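PDB 3GKQ: terminal oxygenase component of carbazole 1,9a-dioxygenase from Sphingomonas, which probably catalyses, as a Rieske non-haem iron oxygenase, the 1,9a-dioxygenation of carbazole using electrons passed from a putidaredoxin-type ferredoxin. Local coordinates for residues Q283-V288 and H295-M300; H164-V169 and A326-N331; L205-G210 and E234-I239; V228-G233 and I261-W266. All coordinates share one frame; numbering follows the deposited sequence.

Interaction 1: Q283-V288 and H295-M300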
loop_
_atom_site.group_PDB
_atom_site.type_symbol
_atom_site.label_atom_id
_atom_site.label_comp_id
_atom_site.label_asym_id
_atom_site.label_seq_id
_atom_site.Cartn_x
_atom_site.Cartn_y
_atom_site.Cartn_z
ATOM N N GLN A 283 13.552 17.526 -31.052
ATOM C CA GLN A 283 13.058 17.161 -29.736
ATOM C C GLN A 283 14.100 16.430 -28.895
ATOM O O GLN A 283 14.796 15.535 -29.381
ATOM C CB GLN A 283 11.800 16.304 -29.864
ATOM C CG GLN A 283 11.120 16.040 -28.530
ATOM C CD GLN A 283 9.723 15.493 -28.696
ATOM O OE1 GLN A 283 8.973 15.941 -29.561
ATOM N NE2 GLN A 283 9.354 14.529 -27.857
ATOM N N PHE A 284 14.194 16.832 -27.632
ATOM C CA PHE A 284 15.129 16.246 -26.673
ATOM C C PHE A 284 14.303 15.751 -25.485
ATOM O O PHE A 284 13.446 16.481 -24.981
ATOM C CB PHE A 284 16.119 17.307 -26.186
ATOM C CG PHE A 284 16.918 17.956 -27.287
ATOM C CD1 PHE A 284 18.115 17.396 -27.723
ATOM C CD2 PHE A 284 16.485 19.145 -27.868
ATOM C CE1 PHE A 284 18.874 18.013 -28.719
ATOM C CE2 PHE A 284 17.236 19.769 -28.866
ATOM C CZ PHE A 284 18.435 19.202 -29.291
ATOM N N GLU A 285 14.552 14.523 -25.036
ATOM C CA GLU A 285 13.804 13.973 -23.905
ATOM C C GLU A 285 14.698 13.376 -22.824
ATOM O O GLU A 285 15.663 12.676 -23.123
ATOM C CB GLU A 285 12.847 12.870 -24.362
ATOM C CG GLU A 285 11.914 13.233 -25.493
ATOM C CD GLU A 285 10.798 12.217 -25.653
ATOM O OE1 GLU A 285 11.069 11.001 -25.529
ATOM O OE2 GLU A 285 9.650 12.637 -25.905
ATOM N N TRP A 286 14.355 13.656 -21.568
ATOM C CA TRP A 286 15.070 13.122 -20.408
ATOM C C TRP A 286 14.083 12.245 -19.642
ATOM O O TRP A 286 12.876 12.493 -19.656
ATOM C CB TRP A 286 15.544 14.247 -19.481
ATOM C CG TRP A 286 16.891 14.833 -19.818
ATOM C CD1 TRP A 286 18.094 14.486 -19.275
ATOM C CD2 TRP A 286 17.164 15.888 -20.750
ATOM N NE1 TRP A 286 19.101 15.261 -19.806
ATOM C CE2 TRP A 286 18.555 16.132 -20.716
ATOM C CE3 TRP A 286 16.365 16.652 -21.615
ATOM C CZ2 TRP A 286 19.169 17.108 -21.509
ATOM C CZ3 TRP A 286 16.972 17.623 -22.405
ATOM C CH2 TRP A 286 18.363 17.841 -22.344
ATOM N N TYR A 287 14.607 11.219 -18.982
ATOM C CA TYR A 287 13.809 10.301 -18.180
ATOM C C TYR A 287 14.596 10.226 -16.879
ATOM O O TYR A 287 15.317 9.264 -16.631
ATOM C CB TYR A 287 13.766 8.929 -18.847
ATOM C CG TYR A 287 13.466 9.000 -20.321
ATOM C CD1 TYR A 287 12.161 9.158 -20.783
ATOM C CD2 TYR A 287 14.497 8.958 -21.254
ATOM C CE1 TYR A 287 11.890 9.274 -22.151
ATOM C CE2 TYR A 287 14.239 9.075 -22.616
ATOM C CZ TYR A 287 12.937 9.232 -23.056
ATOM O OH TYR A 287 12.693 9.346 -24.406
ATOM N N VAL A 288 14.456 11.264 -16.064
ATOM C CA VAL A 288 15.181 11.373 -14.812
ATOM C C VAL A 288 14.586 10.550 -13.689
ATOM O O VAL A 288 13.436 10.746 -13.292
ATOM C CB VAL A 288 15.271 12.848 -14.361
ATOM C CG1 VAL A 288 16.210 12.973 -13.172
ATOM C CG2 VAL A 288 15.749 13.714 -15.525
ATOM N N HIS A 295 9.705 8.392 -12.764
ATOM C CA HIS A 295 10.717 9.203 -13.413
ATOM C C HIS A 295 10.097 10.504 -13.881
ATOM O O HIS A 295 8.878 10.606 -14.064
ATOM C CB HIS A 295 11.411 8.474 -14.583
ATOM C CG HIS A 295 10.534 8.201 -15.768
ATOM N ND1 HIS A 295 9.719 7.092 -15.855
ATOM C CD2 HIS A 295 10.410 8.851 -16.952
ATOM C CE1 HIS A 295 9.138 7.063 -17.041
ATOM N NE2 HIS A 295 9.541 8.119 -17.728
ATOM N N LEU A 296 10.943 11.512 -14.031
ATOM C CA LEU A 296 10.508 12.817 -14.491
ATOM C C LEU A 296 10.718 12.809 -16.004
ATOM O O LEU A 296 11.848 12.728 -16.481
ATOM C CB LEU A 296 11.360 13.904 -13.828
ATOM C CG LEU A 296 11.017 15.391 -13.976
ATOM C CD1 LEU A 296 11.298 15.840 -15.390
ATOM C CD2 LEU A 296 9.558 15.628 -13.593
ATOM N N TYR A 297 9.622 12.858 -16.749
ATOM C CA TYR A 297 9.684 12.868 -18.206
ATOM C C TYR A 297 9.757 14.330 -18.648
ATOM O O TYR A 297 8.775 15.065 -18.563
ATOM C CB TYR A 297 8.443 12.169 -18.772
ATOM C CG TYR A 297 8.287 12.232 -20.277
ATOM C CD1 TYR A 297 9.386 12.078 -21.122
ATOM C CD2 TYR A 297 7.027 12.404 -20.857
ATOM C CE1 TYR A 297 9.241 12.090 -22.508
ATOM C CE2 TYR A 297 6.865 12.417 -22.247
ATOM C CZ TYR A 297 7.978 12.257 -23.064
ATOM O OH TYR A 297 7.829 12.243 -24.433
ATOM N N LEU A 298 10.942 14.738 -19.093
ATOM C CA LEU A 298 11.208 16.109 -19.528
ATOM C C LEU A 298 11.228 16.160 -21.057
ATOM O O LEU A 298 12.030 15.474 -21.690
ATOM C CB LEU A 298 12.570 16.554 -18.993
ATOM C CG LEU A 298 12.834 17.974 -18.477
ATOM C CD1 LEU A 298 14.253 18.360 -18.876
ATOM C CD2 LEU A 298 11.844 18.976 -19.036
ATOM N N GLN A 299 10.357 16.978 -21.639
ATOM C CA GLN A 299 10.269 17.114 -23.094
ATOM C C GLN A 299 10.710 18.503 -23.526
ATOM O O GLN A 299 10.050 19.484 -23.198
ATOM C CB GLN A 299 8.830 16.909 -23.556
ATOM C CG GLN A 299 8.253 15.547 -23.276
ATOM C CD GLN A 299 6.753 15.523 -23.457
ATOM O OE1 GLN A 299 6.008 16.067 -22.637
ATOM N NE2 GLN A 299 6.297 14.903 -24.542
ATOM N N MET A 300 11.812 18.585 -24.266
ATOM C CA MET A 300 12.311 19.874 -24.732
ATOM C C MET A 300 12.251 19.961 -26.253
ATOM O O MET A 300 12.552 18.992 -26.955
ATOM C CB MET A 300 13.768 20.092 -24.299
ATOM C CG MET A 300 14.070 19.809 -22.829
ATOM S SD MET A 300 13.027 20.700 -21.683
ATOM C CE MET A 300 13.650 22.381 -21.893
#
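The beta hairpin of strands 282-289 and 294-304 is laced together here by three hydrogen-bonded pairs, Phe284 with Met300, Trp286 with Leu298 and Val288 with Leu296. Each pair exchanges two backbone bonds; Phe284 N to Met300 O spans 2.8 Å. On the face carrying these six residues, Trp286 CZ3 rests 3.7 Å from Met300 CG, while Phe156 meets the rings of both Phe284 and Trp286 edge-to-face. The strands lie inside the seven-stranded antiparallel sheet of the catalytic domain, a Bet v 1-like fold, and their other face turns toward the mononuclear iron site. There Tyr297 has CG anti to the backbone N (chi1 174°), which carries its phenol to Glu285: OH donates to OE2 at 2.4 Å, a length too short to be taken literally. Carboxylate and ring planes stand 89° apart. Tyr287 OH donates to Glu285 OE1 at 2.6 Å. Gln283 NE2, bonded mainly to Asn331 OD1, adds a weak bond to OE2. The two tyrosine rings run alongside each other rim to rim, planes only 5° apart, with CE1 of Tyr287 3.9 Å from CE1 of Tyr297. Arg338 makes a cation-pi contact with Tyr297, and the Glu285 side chain is about 6 Å from the iron(II) ion.

Interaction 2: H164-V169 and A326-N331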
loop_
_atom_site.group_PDB
_atom_site.type_symbol
_atom_site.label_atom_id
_atom_site.label_comp_id
_atom_site.label_asym_id
_atom_site.label_seq_id
_atom_site.Cartn_x
_atom_site.Cartn_y
_atom_site.Cartn_z
ATOM N N HIS A 164 12.528 25.297 -25.270
ATOM C CA HIS A 164 11.363 25.384 -24.394
ATOM C C HIS A 164 10.925 23.952 -24.109
ATOM O O HIS A 164 11.205 23.051 -24.899
ATOM C CB HIS A 164 10.222 26.145 -25.074
ATOM C CG HIS A 164 10.551 27.571 -25.379
ATOM N ND1 HIS A 164 10.805 28.501 -24.393
ATOM C CD2 HIS A 164 10.701 28.218 -26.556
ATOM C CE1 HIS A 164 11.098 29.661 -24.952
ATOM N NE2 HIS A 164 11.043 29.518 -26.263
ATOM N N GLY A 165 10.248 23.735 -22.990
ATOM C CA GLY A 165 9.815 22.389 -22.673
ATOM C C GLY A 165 8.861 22.282 -21.506
ATOM O O GLY A 165 8.417 23.288 -20.953
ATOM N N GLN A 166 8.543 21.044 -21.142
ATOM C CA GLN A 166 7.645 20.753 -20.033
ATOM C C GLN A 166 8.033 19.398 -19.448
ATOM O O GLN A 166 8.729 18.610 -20.093
ATOM C CB GLN A 166 6.188 20.695 -20.513
ATOM C CG GLN A 166 5.926 19.647 -21.598
ATOM C CD GLN A 166 4.439 19.446 -21.886
ATOM O OE1 GLN A 166 3.634 20.359 -21.721
ATOM N NE2 GLN A 166 4.078 18.248 -22.337
ATOM N N HIS A 167 7.588 19.129 -18.228
ATOM C CA HIS A 167 7.880 17.850 -17.598
ATOM C C HIS A 167 6.672 17.322 -16.840
ATOM O O HIS A 167 5.760 18.076 -16.499
ATOM C CB HIS A 167 9.102 17.963 -16.671
ATOM C CG HIS A 167 8.990 19.030 -15.627
ATOM N ND1 HIS A 167 8.136 18.937 -14.547
ATOM C CD2 HIS A 167 9.650 20.205 -15.483
ATOM C CE1 HIS A 167 8.276 20.007 -13.784
ATOM N NE2 HIS A 167 9.189 20.791 -14.330
ATOM N N ARG A 168 6.662 16.013 -16.608
ATOM C CA ARG A 168 5.576 15.357 -15.890
ATOM C C ARG A 168 6.165 14.132 -15.208
ATOM O O ARG A 168 7.162 13.576 -15.674
ATOM C CB ARG A 168 4.475 14.909 -16.862
ATOM C CG ARG A 168 4.822 13.644 -17.648
ATOM C CD ARG A 168 3.758 13.287 -18.694
ATOM N NE ARG A 168 3.939 14.027 -19.944
ATOM C CZ ARG A 168 3.180 13.876 -21.028
ATOM N NH1 ARG A 168 2.172 13.007 -21.028
ATOM N NH2 ARG A 168 3.436 14.586 -22.121
ATOM N N VAL A 169 5.561 13.710 -14.106
ATOM C CA VAL A 169 6.050 12.531 -13.419
ATOM C C VAL A 169 5.338 11.338 -14.037
ATOM O O VAL A 169 4.128 11.369 -14.245
ATOM C CB VAL A 169 5.757 12.599 -11.907
ATOM C CG1 VAL A 169 6.444 13.818 -11.301
ATOM C CG2 VAL A 169 4.269 12.680 -11.677
ATOM N N ALA A 326 1.814 17.978 -30.316
ATOM C CA ALA A 326 2.868 16.973 -30.296
ATOM C C ALA A 326 3.250 16.452 -28.912
ATOM O O ALA A 326 3.077 15.268 -28.624
ATOM C CB ALA A 326 4.106 17.522 -31.002
ATOM N N LEU A 327 3.778 17.329 -28.062
ATOM C CA LEU A 327 4.202 16.923 -26.727
ATOM C C LEU A 327 3.148 16.089 -26.007
ATOM O O LEU A 327 3.485 15.129 -25.312
ATOM C CB LEU A 327 4.592 18.148 -25.894
ATOM C CG LEU A 327 5.718 18.993 -26.507
ATOM C CD1 LEU A 327 6.271 19.952 -25.458
ATOM C CD2 LEU A 327 6.827 18.090 -27.023
ATOM N N ASN A 328 1.878 16.449 -26.172
ATOM C CA ASN A 328 0.796 15.688 -25.557
ATOM C C ASN A 328 0.097 14.850 -26.630
ATOM O O ASN A 328 -0.097 13.645 -26.466
ATOM C CB ASN A 328 -0.229 16.615 -24.890
ATOM C CG ASN A 328 0.368 17.443 -23.757
ATOM O OD1 ASN A 328 1.416 17.105 -23.209
ATOM N ND2 ASN A 328 -0.313 18.523 -23.393
ATOM N N GLY A 329 -0.261 15.500 -27.735
ATOM C CA GLY A 329 -0.954 14.830 -28.822
ATOM C C GLY A 329 -0.250 13.628 -29.416
ATOM O O GLY A 329 -0.901 12.703 -29.908
ATOM N N PHE A 330 1.077 13.637 -29.378
ATOM C CA PHE A 330 1.863 12.539 -29.920
ATOM C C PHE A 330 2.473 11.650 -28.829
ATOM O O PHE A 330 2.367 10.425 -28.891
ATOM C CB PHE A 330 2.986 13.090 -30.800
ATOM C CG PHE A 330 3.757 12.030 -31.540
ATOM C CD1 PHE A 330 3.291 11.531 -32.751
ATOM C CD2 PHE A 330 4.959 11.544 -31.033
ATOM C CE1 PHE A 330 4.009 10.561 -33.450
ATOM C CE2 PHE A 330 5.686 10.576 -31.720
ATOM C CZ PHE A 330 5.209 10.084 -32.940
ATOM N N ASN A 331 3.108 12.260 -27.831
ATOM C CA ASN A 331 3.752 11.481 -26.775
ATOM C C ASN A 331 2.882 10.909 -25.661
ATOM O O ASN A 331 3.327 10.011 -24.945
ATOM C CB ASN A 331 4.905 12.279 -26.158
ATOM C CG ASN A 331 6.054 12.478 -27.129
ATOM O OD1 ASN A 331 6.403 13.607 -27.471
ATOM N ND2 ASN A 331 6.641 11.376 -27.588
HETATM O O HOH W 1 1.008 20.207 -21.143
#
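Gln166 and Arg168 both carry CG in the crowded position between backbone N and carbonyl carbon (chi1 59° and 77°), which sends the two side chains off strand 161-170 toward Leu327 and Asn328. The glutamine then runs out extended, while the arginine bends at its third torsion (83°). NE2 of Gln166 donates to Asn328 OD1 at 3.0 Å, with the acceptor in the plane of the glutamine amide, and gives a second bond to Gln299 OE1. A water links Gln166 OE1 (2.7 Å, the water donating) to Asn328 ND2 (3.1 Å, the water accepting). An edge strand of the catalytic-domain sheet is thus tied to the end of helix 308-328, where Ala326 O accepts from both Phe330 N and Asn331 N in a wider, pi-type turn. Leu327 CD1 lies 3.9 Å from Gln166 CG. An alanine at Gln166 would probably leave Asn328 OD1 and Gln299 OE1 each short of a donor and open a gap beside Leu327. Arg168 NH2 bonds Gln299 OE1 and, weakly, Leu327 O, 3.2 Å away at the guanidinium edge; NH1 makes a salt bridge with Asp332. Phe330 stacks on the iron ligand His190, and Asn331 ND2 donates to another, Asp334.

Interaction 3: L205-G210 and E234-I239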
loop_
_atom_site.group_PDB
_atom_site.type_symbol
_atom_site.label_atom_id
_atom_site.label_comp_id
_atom_site.label_asym_id
_atom_site.label_seq_id
_atom_site.Cartn_x
_atom_site.Cartn_y
_atom_site.Cartn_z
ATOM N N LEU A 205 4.145 2.354 -40.305
ATOM C CA LEU A 205 3.696 1.439 -39.263
ATOM C C LEU A 205 4.939 0.874 -38.580
ATOM O O LEU A 205 4.981 0.744 -37.358
ATOM C CB LEU A 205 2.882 0.287 -39.865
ATOM C CG LEU A 205 1.512 0.612 -40.466
ATOM C CD1 LEU A 205 0.956 -0.623 -41.151
ATOM C CD2 LEU A 205 0.565 1.095 -39.381
ATOM N N GLY A 206 5.946 0.550 -39.392
ATOM C CA GLY A 206 7.189 -0.011 -38.885
ATOM C C GLY A 206 8.318 0.013 -39.905
ATOM O O GLY A 206 8.365 0.907 -40.751
ATOM N N PHE A 207 9.215 -0.975 -39.836
ATOM C CA PHE A 207 10.371 -1.053 -40.735
ATOM C C PHE A 207 10.853 -2.483 -41.001
ATOM O O PHE A 207 10.712 -3.359 -40.155
ATOM C CB PHE A 207 11.540 -0.276 -40.129
ATOM C CG PHE A 207 11.223 1.157 -39.801
ATOM C CD1 PHE A 207 11.239 2.135 -40.791
ATOM C CD2 PHE A 207 10.930 1.532 -38.496
ATOM C CE1 PHE A 207 10.972 3.477 -40.482
ATOM C CE2 PHE A 207 10.662 2.865 -38.176
ATOM C CZ PHE A 207 10.685 3.840 -39.170
ATOM N N ALA A 208 11.425 -2.710 -42.183
ATOM C CA ALA A 208 11.975 -4.019 -42.553
ATOM C C ALA A 208 13.492 -3.806 -42.656
ATOM O O ALA A 208 14.028 -3.608 -43.747
ATOM C CB ALA A 208 11.407 -4.480 -43.895
ATOM N N PRO A 209 14.197 -3.843 -41.508
ATOM C CA PRO A 209 15.646 -3.652 -41.363
ATOM C C PRO A 209 16.584 -4.434 -42.282
ATOM O O PRO A 209 16.262 -5.529 -42.759
ATOM C CB PRO A 209 15.890 -3.989 -39.889
ATOM C CG PRO A 209 14.605 -3.591 -39.234
ATOM C CD PRO A 209 13.590 -4.152 -40.199
ATOM N N GLY A 210 17.759 -3.853 -42.513
ATOM C CA GLY A 210 18.756 -4.500 -43.342
ATOM C C GLY A 210 19.734 -5.237 -42.445
ATOM O O GLY A 210 19.339 -5.817 -41.427
ATOM N N GLU A 234 17.724 5.012 -42.466
ATOM C CA GLU A 234 18.574 5.031 -43.647
ATOM C C GLU A 234 19.048 3.632 -44.043
ATOM O O GLU A 234 19.885 3.490 -44.934
ATOM C CB GLU A 234 19.781 5.942 -43.380
ATOM C CG GLU A 234 20.690 6.194 -44.580
ATOM C CD GLU A 234 21.889 7.064 -44.229
ATOM O OE1 GLU A 234 21.682 8.240 -43.846
ATOM O OE2 GLU A 234 23.037 6.574 -44.331
ATOM N N HIS A 235 18.520 2.598 -43.394
ATOM C CA HIS A 235 18.932 1.233 -43.712
ATOM C C HIS A 235 17.800 0.212 -43.621
ATOM O O HIS A 235 17.938 -0.835 -42.976
ATOM C CB HIS A 235 20.084 0.813 -42.792
ATOM C CG HIS A 235 21.275 1.720 -42.869
ATOM N ND1 HIS A 235 21.211 3.060 -42.546
ATOM C CD2 HIS A 235 22.552 1.485 -43.250
ATOM C CE1 HIS A 235 22.399 3.611 -42.726
ATOM N NE2 HIS A 235 23.230 2.678 -43.153
ATOM N N SER A 236 16.687 0.511 -44.282
ATOM C CA SER A 236 15.534 -0.384 -44.277
ATOM C C SER A 236 14.492 0.032 -45.308
ATOM O O SER A 236 14.719 0.929 -46.123
ATOM C CB SER A 236 14.864 -0.364 -42.905
ATOM O OG SER A 236 14.187 0.872 -42.716
ATOM N N VAL A 237 13.344 -0.636 -45.249
ATOM C CA VAL A 237 12.215 -0.348 -46.117
ATOM C C VAL A 237 11.063 -0.058 -45.157
ATOM O O VAL A 237 10.558 -0.970 -44.506
ATOM C CB VAL A 237 11.851 -1.565 -47.002
ATOM C CG1 VAL A 237 10.622 -1.250 -47.850
ATOM C CG2 VAL A 237 13.027 -1.930 -47.901
ATOM N N PRO A 238 10.645 1.219 -45.046
ATOM C CA PRO A 238 9.549 1.618 -44.151
ATOM C C PRO A 238 8.217 0.956 -44.512
ATOM O O PRO A 238 7.863 0.859 -45.685
ATOM C CB PRO A 238 9.518 3.137 -44.303
ATOM C CG PRO A 238 9.930 3.327 -45.730
ATOM C CD PRO A 238 11.088 2.359 -45.870
ATOM N N ILE A 239 7.487 0.511 -43.491
ATOM C CA ILE A 239 6.207 -0.175 -43.675
ATOM C C ILE A 239 5.010 0.774 -43.592
ATOM O O ILE A 239 4.639 1.224 -42.501
ATOM C CB ILE A 239 6.026 -1.279 -42.604
ATOM C CG1 ILE A 239 7.316 -2.098 -42.479
ATOM C CG2 ILE A 239 4.848 -2.178 -42.966
ATOM C CD1 ILE A 239 7.763 -2.767 -43.768
#
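Ile239 meets four residues at once, Leu205 to Ala208. Its carbonyl oxygen accepts from Leu205 N, nearly along the C=O axis, at a modelled 2.5 Å that is doubtfully short, and more weakly from Gly206 N at 3.4 Å. Two residues facing one across the strands make a classic beta bulge. In return Ile239 N gives a nearly straight bond (176°) to Gly206 O at 2.9 Å, although it comes from well above the carbonyl plane. With CG1 set beside its own backbone N (chi1 -46°), the isoleucine lays CG1 3.4 Å from Phe207 N and ends with CD1 4.0 Å from Ala208 CB. On the other face Phe207 crosses Pro238 at about a right angle, its CD1 4.0 Å from Pro238 CB and 3.7 Å from Ser236 OG. This antiparallel pairing, 206-209 with 236-239, belongs to a small three-stranded sheet of the catalytic domain, separate from its main seven-stranded one. Pro238 sits in a non-hydrogen-bonded pair with Phe207, so its missing N-H costs this strand pairing nothing. One shell out, the OG of Ser236 is bonded to Leu232 O, while Leu232 itself packs on Phe207 and Pro209. On the assembly side, Phe207 makes backbone hydrogen bonds to a second subunit, whose Leu111 packs on Ile239 and whose Asn113 packs on Ala208 and Pro209, both probably residues of its Rieske region, as in related trimers.

Interaction 4: V228-G233 and I261-W266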
loop_
_atom_site.group_PDB
_atom_site.type_symbol
_atom_site.label_atom_id
_atom_site.label_comp_id
_atom_site.label_asym_id
_atom_site.label_seq_id
_atom_site.Cartn_x
_atom_site.Cartn_y
_atom_site.Cartn_z
ATOM N N VAL A 228 24.187 6.261 -28.815
ATOM C CA VAL A 228 23.942 5.404 -29.965
ATOM C C VAL A 228 23.028 6.083 -30.975
ATOM O O VAL A 228 22.049 6.729 -30.602
ATOM C CB VAL A 228 23.268 4.079 -29.529
ATOM C CG1 VAL A 228 23.080 3.163 -30.733
ATOM C CG2 VAL A 228 24.103 3.399 -28.449
ATOM N N PHE A 229 23.364 5.940 -32.253
ATOM C CA PHE A 229 22.565 6.509 -33.330
ATOM C C PHE A 229 21.733 5.386 -33.923
ATOM O O PHE A 229 22.247 4.306 -34.215
ATOM C CB PHE A 229 23.463 7.097 -34.429
ATOM C CG PHE A 229 23.975 8.474 -34.129
ATOM C CD1 PHE A 229 23.151 9.584 -34.280
ATOM C CD2 PHE A 229 25.276 8.662 -33.678
ATOM C CE1 PHE A 229 23.618 10.864 -33.987
ATOM C CE2 PHE A 229 25.752 9.938 -33.382
ATOM C CZ PHE A 229 24.919 11.040 -33.537
ATOM N N ASP A 230 20.443 5.636 -34.090
ATOM C CA ASP A 230 19.566 4.639 -34.669
ATOM C C ASP A 230 19.602 4.811 -36.181
ATOM O O ASP A 230 19.117 5.809 -36.720
ATOM C CB ASP A 230 18.151 4.812 -34.123
ATOM C CG ASP A 230 17.135 3.982 -34.864
ATOM O OD1 ASP A 230 17.498 2.906 -35.388
ATOM O OD2 ASP A 230 15.961 4.404 -34.906
ATOM N N LEU A 231 20.203 3.831 -36.851
ATOM C CA LEU A 231 20.358 3.845 -38.300
ATOM C C LEU A 231 19.431 2.867 -39.035
ATOM O O LEU A 231 19.770 2.385 -40.117
ATOM C CB LEU A 231 21.811 3.518 -38.661
ATOM C CG LEU A 231 22.930 4.367 -38.041
ATOM C CD1 LEU A 231 24.278 3.805 -38.491
ATOM C CD2 LEU A 231 22.797 5.835 -38.460
ATOM N N LEU A 232 18.272 2.570 -38.454
ATOM C CA LEU A 232 17.328 1.651 -39.084
ATOM C C LEU A 232 16.675 2.381 -40.263
ATOM O O LEU A 232 16.415 1.789 -41.314
ATOM C CB LEU A 232 16.253 1.225 -38.079
ATOM C CG LEU A 232 15.467 -0.079 -38.305
ATOM C CD1 LEU A 232 14.334 -0.161 -37.295
ATOM C CD2 LEU A 232 14.900 -0.139 -39.704
ATOM N N GLY A 233 16.418 3.673 -40.073
ATOM C CA GLY A 233 15.805 4.479 -41.115
ATOM C C GLY A 233 16.557 4.380 -42.427
ATOM O O GLY A 233 16.106 3.733 -43.374
ATOM N N ILE A 261 14.327 11.616 -38.657
ATOM C CA ILE A 261 15.291 11.143 -39.639
ATOM C C ILE A 261 16.511 10.607 -38.900
ATOM O O ILE A 261 17.127 9.628 -39.318
ATOM C CB ILE A 261 15.715 12.295 -40.579
ATOM C CG1 ILE A 261 14.538 12.675 -41.486
ATOM C CG2 ILE A 261 16.935 11.892 -41.398
ATOM C CD1 ILE A 261 14.799 13.881 -42.362
ATOM N N SER A 262 16.846 11.256 -37.792
ATOM C CA SER A 262 17.983 10.855 -36.981
ATOM C C SER A 262 17.608 10.784 -35.508
ATOM O O SER A 262 17.352 11.813 -34.872
ATOM C CB SER A 262 19.134 11.841 -37.156
ATOM O OG SER A 262 20.167 11.572 -36.223
ATOM N N ILE A 263 17.572 9.567 -34.973
ATOM C CA ILE A 263 17.246 9.357 -33.569
ATOM C C ILE A 263 18.490 8.832 -32.861
ATOM O O ILE A 263 19.234 8.021 -33.413
ATOM C CB ILE A 263 16.108 8.332 -33.402
ATOM C CG1 ILE A 263 14.902 8.756 -34.241
ATOM C CG2 ILE A 263 15.708 8.233 -31.937
ATOM C CD1 ILE A 263 13.727 7.812 -34.136
ATOM N N SER A 264 18.718 9.304 -31.640
ATOM C CA SER A 264 19.879 8.870 -30.875
ATOM C C SER A 264 19.629 8.994 -29.376
ATOM O O SER A 264 18.841 9.828 -28.937
ATOM C CB SER A 264 21.108 9.697 -31.268
ATOM O OG SER A 264 20.867 11.086 -31.108
ATOM N N VAL A 265 20.300 8.153 -28.593
ATOM C CA VAL A 265 20.153 8.180 -27.143
ATOM C C VAL A 265 21.539 8.360 -26.540
ATOM O O VAL A 265 22.514 7.797 -27.035
ATOM C CB VAL A 265 19.496 6.875 -26.611
ATOM C CG1 VAL A 265 20.388 5.667 -26.905
ATOM C CG2 VAL A 265 19.230 7.000 -25.115
ATOM N N TRP A 266 21.627 9.147 -25.471
ATOM C CA TRP A 266 22.914 9.430 -24.841
ATOM C C TRP A 266 22.909 9.283 -23.322
ATOM O O TRP A 266 21.888 9.513 -22.673
ATOM C CB TRP A 266 23.341 10.861 -25.185
ATOM C CG TRP A 266 23.175 11.179 -26.632
ATOM C CD1 TRP A 266 22.008 11.479 -27.279
ATOM C CD2 TRP A 266 24.189 11.118 -27.638
ATOM N NE1 TRP A 266 22.234 11.598 -28.629
ATOM C CE2 TRP A 266 23.563 11.380 -28.877
ATOM C CE3 TRP A 266 25.566 10.859 -27.615
ATOM C CZ2 TRP A 266 24.269 11.392 -30.086
ATOM C CZ3 TRP A 266 26.270 10.868 -28.820
ATOM C CH2 TRP A 266 25.617 11.132 -30.037
#
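Phe229 and Trp266 meet as an offset edge-to-face pair, ring planes 87° apart and centroids 5.2 Å from each other. The tryptophan brings the edge: its CZ2 lies 3.5 Å from Phe229 CZ and its CH2 3.6 Å from Phe229 CE2, pointing toward the phenylalanine face. Phe229 has CG beside its backbone N (chi1 -82°), a torsion that swings the ring over the neighbouring strand, where CD1 also touches Ser264 CB at 3.6 Å. The indole is held from within its own strand, since Trp266 NE1 donates to Ser264 OG at 2.9 Å. Between the strands, Phe229 and Ser264 form a non-hydrogen-bonded pair; on one side of it Val228 and Val265 exchange two backbone bonds, and on the other Asp230 N donates to Ile263 O at 2.8 Å. Both strands are part of the seven-stranded antiparallel sheet of the catalytic domain. On the opposite face Asp230 lies side by side with Ile263, CB to CB 4.1 Å, and its OD1 takes part in an Asx turn that ends the strand. Helix 361-373 packs on Val228 and Val265 on that face, and the Ile263 side chain comes within about 8 Å of the iron(II) ion. An alanine in place of Phe229 would probably leave the Trp266 edge without its aromatic partner and open a gap beside Ser264. Chemically, this pairing sets a face of two aromatic rings and two serine hydroxyls against one that mixes aliphatic groups with a carboxylate, whose OD1 accepts from Leu232 N and probably helps to hold the turn.

All four contacts lie in the catalytic domain. Interactions 1, 2 and 4 reach the same seven-stranded antiparallel sheet. Strand 294-304 of interaction 1 lies next to strand 161-170 of interaction 2, and the centres of these two contacts are about 8 Å apart. The centres of interactions 1 and 4 are about 17 Å apart. Interaction 3 belongs to the small three-stranded sheet but touches interaction 4 through Leu232, their centres about 13 Å apart. Along the chain, interaction 2 closes a long loop within which the other three fall; 3 and 4 interleave, and both close before 1 opens. Interactions 1 and 2 approach the iron site from one end of the sheet and 4 from farther along it, while 3 carries the domain out to the neighbouring subunit.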